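Local coordinates for protein diol-dehydratase (Roseburia inulinivorans, PDB 5I2A) that probably acts as a glycyl radical lyase that dehydrates 1,2-propanediol without the help of vitamin B12, at residues Val49-Arg52 and Lys53-Phe57; Gln86-Pro89 and Glu90-Tyr93; Tyr516-Ala519 and Lys520-Leu524. All coordinates share one frame; numbering follows the deposited sequence.

From the N terminus, contact 1 comes first, as the first turns of helix 49-63. Contact 2 follows as a tight turn in the loop between that helix and helix 94-97, and contact 3 comes far later, where helix 489-521 ends. Each closes only a few residues of chain, so the three stand in series, without nesting or crossing, yet they meet in space. K53 of contact 1 reaches both others: its CG lies 3.4 Å from P523 O, and its NZ passes E90 CG at 4.1 Å. V49 packs on K520, L521 and P523, while the rings of F91 and H518 join contacts 2 and 3, their planes about 40° apart.

Contact 1 (Val49-Arg52 and Lys53-Phe57); sequences VVMR and KARAF
With chi1 at 177°, M51 CG swings away from the backbone N to lie beside the carbonyl carbon, and bends at the next two torsions bring SD round beside R55, one helical turn on. R55 CG instead lies anti to its own carbonyl carbon, and the two chains run side by side in the same direction. The sulfur is 4.1 Å from R55 NE and meets the guanidinium obliquely; a flexible, polarisable methionine suits such company. Beneath them R55 N donates to M51 O at 2.9 Å, a bond only 15° from straight. The same i to i+4 pattern begins helix 49-63, linking K53 N to V49 O (2.9 Å), A54 N to V50 O (3.1 Å) and A56 N to R52 O (2.9 Å). K53 CG also rests 3.3 Å from V49 O.

The charged ends of R52 and R55 find their partners outside V49-F57: R55 NH1 forms a salt bridge with E58, and R52 bonds through NE to T44 OG1 and through NH2 to F41 O. Helix 200-233 packs against M51, A54 and R55, with A54 small enough to sit close on S213, while helix 32-43 lies against K53, R55 and A56.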
loop_
_atom_site.group_PDB
_atom_site.type_symbol
_atom_site.label_atom_id
_atom_site.label_comp_id
_atom_site.label_asym_id
_atom_site.label_seq_id
_atom_site.Cartn_x
_atom_site.Cartn_y
_atom_site.Cartn_z
ATOM N N VAL A 49 8.561 -1.232 -1.054
ATOM C CA VAL A 49 8.971 -0.099 -0.238
ATOM C C VAL A 49 9.822 -0.505 0.969
ATOM O O VAL A 49 10.873 0.072 1.211
ATOM C CB VAL A 49 7.753 0.687 0.287
ATOM C CG1 VAL A 49 8.225 1.905 1.046
ATOM C CG2 VAL A 49 6.846 1.105 -0.862
ATOM N N VAL A 50 9.366 -1.496 1.722
ATOM C CA VAL A 50 10.042 -1.801 2.963
ATOM C C VAL A 50 11.441 -2.375 2.685
ATOM O O VAL A 50 12.363 -2.169 3.470
ATOM C CB VAL A 50 9.206 -2.754 3.855
ATOM C CG1 VAL A 50 9.153 -4.174 3.288
ATOM C CG2 VAL A 50 9.767 -2.763 5.263
ATOM N N MET A 51 11.600 -3.073 1.560
ATOM C CA MET A 51 12.910 -3.588 1.170
ATOM C C MET A 51 13.807 -2.422 0.762
ATOM O O MET A 51 14.996 -2.391 1.089
ATOM C CB MET A 51 12.794 -4.605 0.028
ATOM C CG MET A 51 14.145 -5.133 -0.469
ATOM S SD MET A 51 15.167 -5.878 0.827
ATOM C CE MET A 51 14.112 -7.229 1.369
ATOM N N ARG A 52 13.231 -1.444 0.079
ATOM C CA ARG A 52 14.000 -0.267 -0.295
ATOM C C ARG A 52 14.478 0.494 0.949
ATOM O O ARG A 52 15.600 1.003 0.954
ATOM C CB ARG A 52 13.188 0.650 -1.204
ATOM C CG ARG A 52 12.751 -0.034 -2.520
ATOM C CD ARG A 52 12.029 0.939 -3.435
ATOM N NE ARG A 52 12.932 1.908 -4.046
ATOM C CZ ARG A 52 12.531 3.033 -4.632
ATOM N NH1 ARG A 52 11.244 3.346 -4.666
ATOM N NH2 ARG A 52 13.415 3.853 -5.178
ATOM N N LYS A 53 13.646 0.557 1.994
ATOM C CA LYS A 53 14.033 1.250 3.240
ATOM C C LYS A 53 15.190 0.518 3.930
ATOM O O LYS A 53 16.115 1.146 4.440
ATOM C CB LYS A 53 12.856 1.362 4.228
ATOM C CG LYS A 53 11.632 2.119 3.738
ATOM C CD LYS A 53 11.873 3.589 3.633
ATOM C CE LYS A 53 12.065 4.194 5.021
ATOM N NZ LYS A 53 12.532 5.578 4.898
ATOM N N ALA A 54 15.113 -0.812 3.949
ATOM C CA ALA A 54 16.152 -1.645 4.552
ATOM C C ALA A 54 17.469 -1.456 3.823
ATOM O O ALA A 54 18.508 -1.264 4.455
ATOM C CB ALA A 54 15.752 -3.110 4.544
ATOM N N ARG A 55 17.409 -1.486 2.493
ATOM C CA ARG A 55 18.593 -1.305 1.668
ATOM C C ARG A 55 19.169 0.102 1.827
ATOM O O ARG A 55 20.371 0.272 1.818
ATOM C CB ARG A 55 18.281 -1.581 0.190
ATOM C CG ARG A 55 18.010 -3.055 -0.116
ATOM C CD ARG A 55 19.260 -3.898 0.026
ATOM N NE ARG A 55 19.028 -5.285 -0.377
ATOM C CZ ARG A 55 19.795 -6.304 -0.007
ATOM N NH1 ARG A 55 20.843 -6.088 0.781
ATOM N NH2 ARG A 55 19.513 -7.536 -0.416
ATOM N N ALA A 56 18.314 1.105 1.968
ATOM C CA ALA A 56 18.815 2.458 2.152
ATOM C C ALA A 56 19.484 2.594 3.539
ATOM O O ALA A 56 20.545 3.180 3.656
ATOM C CB ALA A 56 17.701 3.470 1.971
ATOM N N PHE A 57 18.868 2.017 4.568
ATOM C CA PHE A 57 19.429 2.017 5.922
ATOM C C PHE A 57 20.783 1.315 5.876
ATOM O O PHE A 57 21.763 1.799 6.424
ATOM C CB PHE A 57 18.469 1.325 6.893
ATOM C CG PHE A 57 18.866 1.390 8.357
ATOM C CD1 PHE A 57 19.134 2.597 8.982
ATOM C CD2 PHE A 57 18.887 0.228 9.125
ATOM C CE1 PHE A 57 19.448 2.645 10.337
ATOM C CE2 PHE A 57 19.187 0.268 10.481
ATOM C CZ PHE A 57 19.465 1.480 11.086
#

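Contact 2 (Gln86-Pro89 and Glu90-Tyr93); sequences QTYP and EFSY
The F91 ring takes Y88 CB at its edge, close to the ring plane, with CD2 3.8 Å from that carbon. One face of the same ring is occupied by E90 CG, 3.6 Å above its centre, so the methylene of the glutamate serves as an apolar lid. The Y88 ring meets E90 OE1 at its edge: CD2 is 3.9 Å from the oxygen, and ring and carboxylate planes lie 42° apart although the two side chains run alongside each other. E90 can do both because its CG sits between the backbone N and the carbonyl carbon (chi1 67°) and the chain then bends, folding the carboxylate back towards Y88, where E90 OE2 comes 3.2 Å from Y88 C.

The backbone beneath is a beta turn, Y88 to F91, closed by F91 N donating to Y88 O at 3.1 Å. P89 and E90, its central residues, both have helical backbone angles, and the fixed phi of proline suits the first of these places. Beyond the turn P89 CA offers its hydrogen to S92 O, 3.5 Å away, and P89 CB packs on Y93 CB at 4.2 Å.

E90 OE1 forms a salt bridge with R33, whose NH1 also binds T87 O. With an alanine in place of E90, R33 would probably lose its carboxylate mate and a gap would be likely to open over the F91 ring. Y88 OH bonds to Q277 O. Helix 32-43 packs on Y88 and E90, helix 115-125 packs on P89 and Y93, helix 133-139 touches F91 and S92 through T133 and S134, and Y93 is the N-cap residue of helix 94-97.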
loop_
_atom_site.group_PDB
_atom_site.type_symbol
_atom_site.label_atom_id
_atom_site.label_comp_id
_atom_site.label_asym_id
_atom_site.label_seq_id
_atom_site.Cartn_x
_atom_site.Cartn_y
_atom_site.Cartn_z
ATOM N N GLN A 86 22.082 15.384 10.195
ATOM C CA GLN A 86 21.837 14.965 8.820
ATOM C C GLN A 86 20.475 15.494 8.388
ATOM O O GLN A 86 19.787 16.132 9.186
ATOM C CB GLN A 86 21.888 13.446 8.700
ATOM C CG GLN A 86 23.251 12.827 9.054
ATOM C CD GLN A 86 24.356 13.192 8.065
ATOM O OE1 GLN A 86 24.086 13.645 6.956
ATOM N NE2 GLN A 86 25.613 12.987 8.472
ATOM N N THR A 87 20.092 15.228 7.140
ATOM C CA THR A 87 18.779 15.614 6.633
ATOM C C THR A 87 17.991 14.390 6.158
ATOM O O THR A 87 18.552 13.322 5.948
ATOM C CB THR A 87 18.873 16.632 5.470
ATOM O OG1 THR A 87 19.496 16.020 4.336
ATOM C CG2 THR A 87 19.684 17.863 5.894
ATOM N N TYR A 88 16.681 14.557 6.038
ATOM C CA TYR A 88 15.768 13.437 5.851
ATOM C C TYR A 88 14.760 13.784 4.744
ATOM O O TYR A 88 13.571 14.005 5.001
ATOM C CB TYR A 88 15.078 13.088 7.198
ATOM C CG TYR A 88 16.087 12.663 8.257
ATOM C CD1 TYR A 88 16.915 13.600 8.867
ATOM C CD2 TYR A 88 16.232 11.324 8.627
ATOM C CE1 TYR A 88 17.870 13.228 9.790
ATOM C CE2 TYR A 88 17.176 10.935 9.570
ATOM C CZ TYR A 88 17.993 11.903 10.150
ATOM O OH TYR A 88 18.944 11.569 11.068
ATOM N N PRO A 89 15.244 13.845 3.495
ATOM C CA PRO A 89 14.392 14.277 2.383
ATOM C C PRO A 89 13.241 13.314 2.090
ATOM O O PRO A 89 12.319 13.704 1.377
ATOM C CB PRO A 89 15.364 14.331 1.194
ATOM C CG PRO A 89 16.412 13.335 1.525
ATOM C CD PRO A 89 16.590 13.460 3.036
ATOM N N GLU A 90 13.286 12.093 2.618
ATOM C CA GLU A 90 12.184 11.148 2.418
ATOM C C GLU A 90 10.888 11.687 3.044
ATOM O O GLU A 90 9.793 11.302 2.646
ATOM C CB GLU A 90 12.521 9.762 2.993
ATOM C CG GLU A 90 12.644 9.688 4.518
ATOM C CD GLU A 90 14.090 9.808 5.018
ATOM O OE1 GLU A 90 14.459 9.100 5.974
ATOM O OE2 GLU A 90 14.852 10.615 4.456
ATOM N N PHE A 91 11.013 12.580 4.022
ATOM C CA PHE A 91 9.828 13.161 4.657
ATOM C C PHE A 91 9.511 14.522 4.050
ATOM O O PHE A 91 8.397 14.744 3.606
ATOM C CB PHE A 91 10.013 13.270 6.176
ATOM C CG PHE A 91 10.320 11.951 6.834
ATOM C CD1 PHE A 91 9.378 10.934 6.849
ATOM C CD2 PHE A 91 11.561 11.717 7.409
ATOM C CE1 PHE A 91 9.665 9.694 7.430
ATOM C CE2 PHE A 91 11.854 10.494 8.000
ATOM C CZ PHE A 91 10.914 9.484 8.014
ATOM N N SER A 92 10.497 15.416 4.023
ATOM C CA SER A 92 10.352 16.722 3.382
ATOM C C SER A 92 11.720 17.372 3.215
ATOM O O SER A 92 12.674 16.989 3.890
ATOM C CB SER A 92 9.443 17.645 4.186
ATOM O OG SER A 92 10.078 18.036 5.392
ATOM N N TYR A 93 11.810 18.353 2.319
ATOM C CA TYR A 93 13.066 19.078 2.128
ATOM C C TYR A 93 12.880 20.496 1.593
ATOM O O TYR A 93 13.792 21.305 1.698
ATOM C CB TYR A 93 13.984 18.314 1.181
ATOM C CG TYR A 93 13.444 18.270 -0.223
ATOM C CD1 TYR A 93 13.707 19.303 -1.123
ATOM C CD2 TYR A 93 12.654 17.205 -0.649
ATOM C CE1 TYR A 93 13.198 19.281 -2.418
ATOM C CE2 TYR A 93 12.140 17.170 -1.950
ATOM C CZ TYR A 93 12.418 18.208 -2.822
ATOM O OH TYR A 93 11.920 18.190 -4.097
#

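Contact 3 (Tyr516-Ala519 and Lys520-Leu524); sequences YAHA and KLAPL
H518 O accepts the N-H of A522 at 2.8 Å, the last of a run of i to i+4 bonds at the C-terminal end of helix 489-521, which is terminated with a proline one residue beyond A522. One residue earlier, L521 N donates to A517 O at 3.0 Å. K520 N is shared: it bonds to Y516 O at 3.0 Å and adds a weak bond to A517 O. A522 is the first residue to leave the helical conformation. P523 has no N-H to give A519 O, so the chain cannot take up the next helical bond here; a water donates to A519 O instead, at 2.8 Å, and more weakly to K520 O.

The side chains follow the same spacing. The aliphatic part of K520 leans back along the helix, its CG 3.3 Å from Y516 O and its CE oblique to the Y516 ring; a lysine suits this exposed place, having a long apolar stem to pass beside that ring and a charge to carry outward. L521 keeps its CB 3.5 Å from A517 O. H518 CG lies opposite its carbonyl carbon (chi1 -74°), which brings ND1 beside A522 CB.

Helix 133-139 packs against A517, L521 and A522, where two alanines allow close approach, and P523 rests on helix 49-63. Y516 reaches the subunit interface, its OH bonded to the backbone O of A198 of the second subunit. L524 is the N-cap residue of helix 525-529, so only a short non-helical link separates the two helices. H518 NE2 binds Y159 O, which, with a water at ND1, probably helps to fix the turn of the imidazole; this water spans the helix end, 2.9 Å from H518 ND1 and donating to A522 O at 2.8 Å.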
loop_
_atom_site.group_PDB
_atom_site.type_symbol
_atom_site.label_atom_id
_atom_site.label_comp_id
_atom_site.label_asym_id
_atom_site.label_seq_id
_atom_site.Cartn_x
_atom_site.Cartn_y
_atom_site.Cartn_z
ATOM N N TYR A 516 -1.372 7.455 7.026
ATOM C CA TYR A 516 -1.356 6.716 5.765
ATOM C C TYR A 516 -0.062 6.960 5.029
ATOM O O TYR A 516 0.513 6.027 4.500
ATOM C CB TYR A 516 -2.550 7.087 4.861
ATOM C CG TYR A 516 -3.799 6.360 5.278
ATOM C CD1 TYR A 516 -3.867 4.964 5.203
ATOM C CD2 TYR A 516 -4.885 7.048 5.796
ATOM C CE1 TYR A 516 -4.997 4.274 5.619
ATOM C CE2 TYR A 516 -6.020 6.371 6.217
ATOM C CZ TYR A 516 -6.072 4.988 6.122
ATOM O OH TYR A 516 -7.200 4.327 6.533
ATOM N N ALA A 517 0.409 8.206 5.018
ATOM C CA ALA A 517 1.641 8.505 4.293
ATOM C C ALA A 517 2.837 7.725 4.867
ATOM O O ALA A 517 3.604 7.131 4.108
ATOM C CB ALA A 517 1.923 10.015 4.290
ATOM N N HIS A 518 2.985 7.690 6.193
ATOM C CA HIS A 518 4.070 6.893 6.780
ATOM C C HIS A 518 3.902 5.389 6.509
ATOM O O HIS A 518 4.881 4.701 6.210
ATOM C CB HIS A 518 4.204 7.157 8.289
ATOM C CG HIS A 518 4.825 8.489 8.598
ATOM N ND1 HIS A 518 6.184 8.709 8.525
ATOM C CD2 HIS A 518 4.271 9.681 8.924
ATOM C CE1 HIS A 518 6.439 9.975 8.795
ATOM N NE2 HIS A 518 5.297 10.587 9.048
ATOM N N ALA A 519 2.673 4.890 6.611
ATOM C CA ALA A 519 2.395 3.475 6.376
ATOM C C ALA A 519 2.804 3.065 4.970
ATOM O O ALA A 519 3.338 1.990 4.771
ATOM C CB ALA A 519 0.900 3.162 6.601
ATOM N N LYS A 520 2.577 3.943 4.003
ATOM C CA LYS A 520 2.773 3.580 2.610
ATOM C C LYS A 520 4.192 3.820 2.140
ATOM O O LYS A 520 4.713 3.054 1.347
ATOM C CB LYS A 520 1.772 4.342 1.727
ATOM C CG LYS A 520 0.311 3.859 1.955
ATOM C CD LYS A 520 -0.703 4.684 1.189
ATOM C CE LYS A 520 -2.143 4.142 1.360
ATOM N NZ LYS A 520 -2.311 2.798 0.785
ATOM N N LEU A 521 4.830 4.866 2.644
ATOM C CA LEU A 521 6.117 5.262 2.101
ATOM C C LEU A 521 7.291 5.100 3.073
ATOM O O LEU A 521 8.430 5.025 2.643
ATOM C CB LEU A 521 6.043 6.717 1.612
ATOM C CG LEU A 521 5.117 6.979 0.414
ATOM C CD1 LEU A 521 5.105 8.466 0.035
ATOM C CD2 LEU A 521 5.536 6.122 -0.794
ATOM N N ALA A 522 7.028 5.037 4.375
ATOM C CA ALA A 522 8.137 4.969 5.321
ATOM C C ALA A 522 7.994 3.934 6.452
ATOM O O ALA A 522 8.113 4.292 7.620
ATOM C CB ALA A 522 8.376 6.375 5.928
ATOM N N PRO A 523 7.763 2.649 6.106
ATOM C CA PRO A 523 7.851 1.603 7.129
ATOM C C PRO A 523 9.302 1.462 7.584
ATOM O O PRO A 523 10.207 1.651 6.781
ATOM C CB PRO A 523 7.370 0.350 6.401
ATOM C CG PRO A 523 7.809 0.581 4.969
ATOM C CD PRO A 523 7.635 2.083 4.748
ATOM N N LEU A 524 9.518 1.161 8.857
ATOM C CA LEU A 524 10.864 1.126 9.410
ATOM C C LEU A 524 11.170 -0.245 9.957
ATOM O O LEU A 524 10.734 -0.596 11.041
ATOM C CB LEU A 524 11.017 2.176 10.504
ATOM C CG LEU A 524 10.640 3.604 10.127
ATOM C CD1 LEU A 524 10.783 4.522 11.339
ATOM C CD2 LEU A 524 11.510 4.092 8.963
HETATM O O HOH W 1 8.031 6.590 9.276
HETATM O O HOH W 2 4.462 0.175 3.003
#